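Local coordinates for protein amino acid amide racemase (Ochrobactrum anthropi, PDB 6GIO) that binds pyridoxal-5'-phosphate and belongs to the class-III aminotransferase family of cofactor-dependent enzymes, at residues 133-138 with 167-172. Numbering follows the deposited sequence.
Sequences ISFIGS and LPYPDP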
loop_
_atom_site.group_PDB
_atom_site.type_symbol
_atom_site.label_atom_id
_atom_site.label_comp_id
_atom_site.label_asym_id
_atom_site.label_seq_id
_atom_site.Cartn_x
_atom_site.Cartn_y
_atom_site.Cartn_z
ATOM N N ILE C 133 -0.396 -6.753 -22.646
ATOM C CA ILE C 133 0.563 -7.839 -22.915
ATOM C C ILE C 133 1.401 -8.036 -21.655
ATOM O O ILE C 133 1.943 -7.105 -21.120
ATOM C CB ILE C 133 1.424 -7.587 -24.162
ATOM C CG1 ILE C 133 0.515 -7.438 -25.399
ATOM C CG2 ILE C 133 2.418 -8.737 -24.404
ATOM C CD1 ILE C 133 1.141 -6.653 -26.526
ATOM N N SER C 134 1.469 -9.265 -21.203
ATOM C CA SER C 134 2.293 -9.632 -20.073
ATOM C C SER C 134 3.057 -10.977 -20.326
ATOM O O SER C 134 2.883 -11.613 -21.365
ATOM C CB SER C 134 1.370 -9.750 -18.887
ATOM O OG SER C 134 2.083 -10.065 -17.737
ATOM N N PHE C 135 3.902 -11.400 -19.386
ATOM C CA PHE C 135 4.667 -12.636 -19.543
ATOM C C PHE C 135 4.259 -13.724 -18.584
ATOM O O PHE C 135 3.974 -13.445 -17.444
ATOM C CB PHE C 135 6.181 -12.381 -19.428
ATOM C CG PHE C 135 6.728 -11.787 -20.678
ATOM C CD1 PHE C 135 7.037 -12.605 -21.757
ATOM C CD2 PHE C 135 6.763 -10.428 -20.844
ATOM C CE1 PHE C 135 7.447 -12.053 -22.963
ATOM C CE2 PHE C 135 7.160 -9.867 -22.060
ATOM C CZ PHE C 135 7.529 -10.688 -23.108
ATOM N N ILE C 136 4.240 -14.955 -19.076
ATOM C CA ILE C 136 4.069 -16.114 -18.216
ATOM C C ILE C 136 5.196 -16.059 -17.187
ATOM O O ILE C 136 6.406 -15.932 -17.521
ATOM C CB ILE C 136 4.090 -17.447 -19.002
ATOM C CG1 ILE C 136 2.890 -17.546 -19.932
ATOM C CG2 ILE C 136 4.055 -18.654 -18.054
ATOM C CD1 ILE C 136 3.030 -18.580 -21.010
ATOM N N GLY C 137 4.795 -16.129 -15.926
ATOM C CA GLY C 137 5.728 -16.154 -14.823
ATOM C C GLY C 137 6.045 -14.796 -14.232
ATOM O O GLY C 137 6.744 -14.707 -13.194
ATOM N N SER C 138 5.535 -13.741 -14.869
ATOM C CA SER C 138 5.730 -12.387 -14.409
ATOM C C SER C 138 4.966 -12.196 -13.089
ATOM O O SER C 138 3.946 -12.826 -12.842
ATOM C CB SER C 138 5.242 -11.379 -15.448
ATOM O OG SER C 138 3.845 -11.294 -15.411
ATOM N N LEU C 167 2.549 -14.320 -22.776
ATOM C CA LEU C 167 3.534 -14.934 -23.653
ATOM C C LEU C 167 4.599 -15.597 -22.842
ATOM O O LEU C 167 4.884 -15.118 -21.750
ATOM C CB LEU C 167 4.224 -13.851 -24.472
ATOM C CG LEU C 167 3.380 -12.989 -25.413
ATOM C CD1 LEU C 167 4.216 -11.848 -25.944
ATOM C CD2 LEU C 167 2.820 -13.831 -26.541
ATOM N N PRO C 168 5.260 -16.650 -23.390
ATOM C CA PRO C 168 6.428 -17.183 -22.719
ATOM C C PRO C 168 7.562 -16.169 -22.654
ATOM O O PRO C 168 7.769 -15.349 -23.587
ATOM C CB PRO C 168 6.818 -18.394 -23.590
ATOM C CG PRO C 168 5.611 -18.723 -24.401
ATOM C CD PRO C 168 4.956 -17.407 -24.622
ATOM N N TYR C 169 8.280 -16.192 -21.539
ATOM C CA TYR C 169 9.507 -15.406 -21.432
ATOM C C TYR C 169 10.693 -16.295 -21.876
ATOM O O TYR C 169 10.943 -17.348 -21.305
ATOM C CB TYR C 169 9.661 -14.860 -19.997
ATOM C CG TYR C 169 10.623 -13.714 -19.773
ATOM C CD1 TYR C 169 11.971 -13.938 -19.614
ATOM C CD2 TYR C 169 10.148 -12.381 -19.619
ATOM C CE1 TYR C 169 12.851 -12.890 -19.317
ATOM C CE2 TYR C 169 11.004 -11.344 -19.324
ATOM C CZ TYR C 169 12.365 -11.596 -19.188
ATOM O OH TYR C 169 13.242 -10.571 -18.882
ATOM N N PRO C 170 11.378 -15.899 -22.940
ATOM C CA PRO C 170 12.462 -16.724 -23.452
ATOM C C PRO C 170 13.577 -16.907 -22.450
ATOM O O PRO C 170 14.143 -15.911 -21.962
ATOM C CB PRO C 170 13.033 -15.912 -24.609
ATOM C CG PRO C 170 12.135 -14.776 -24.826
ATOM C CD PRO C 170 11.153 -14.679 -23.735
ATOM N N ASP C 171 13.904 -18.165 -22.196
ATOM C CA ASP C 171 14.742 -18.559 -21.095
ATOM C C ASP C 171 15.975 -19.304 -21.652
ATOM O O ASP C 171 15.869 -20.453 -22.049
ATOM C CB ASP C 171 13.924 -19.475 -20.213
ATOM C CG ASP C 171 14.707 -20.029 -19.043
ATOM O OD1 ASP C 171 15.953 -19.820 -18.941
ATOM O OD2 ASP C 171 14.048 -20.676 -18.224
ATOM N N PRO C 172 17.152 -18.661 -21.660
ATOM C CA PRO C 172 18.338 -19.340 -22.179
ATOM C C PRO C 172 18.683 -20.683 -21.494
ATOM O O PRO C 172 19.260 -21.519 -22.140
ATOM C CB PRO C 172 19.465 -18.332 -21.951
ATOM C CG PRO C 172 18.797 -17.026 -21.728
ATOM C CD PRO C 172 17.467 -17.327 -21.117
#
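Phe135 and Leu167 form a parallel beta bridge, their CA atoms 4.8 Å apart, between the neighbouring strands 131-135 and 164-167. Leu167 bonds to both neighbours of Phe135: Leu167 N donates to Ser134 O at 3.1 Å, and Leu167 O accepts from Ile136 N at 2.8 Å in a nearly straight bond (167° at the hydrogen). Phe135 also opens a type II beta turn that ends at Ser138, and Phe135 O accepts from both N and OG of Ser138, while 168-172 runs on as loop. Tyr169 meets the Phe135 ring edge-to-face, planes at 80°, with Tyr169 CD2 standing 3.6 Å from Phe135 CG over one face, toward the rim. At the edge of the Phe135 ring, CE1 approaches Pro168 O at 3.4 Å. Ile136 CD1 rests against Pro168, and Ile133 CG2 touches Leu167 CD1. Tyr169 OH bonds to Glu205 O, tying the loop to a residue of the pyridoxal-5'-phosphate pocket. Strand 164-167 is the outermost strand, within this chain, of the mixed sheet that carries strands 131-135 and 199-204 in this aminotransferase-like fold; Phe220 and Leu224 of helix 220-229 pack on Phe135, and Leu186 of helix 179-191 on Ile133 and Leu167.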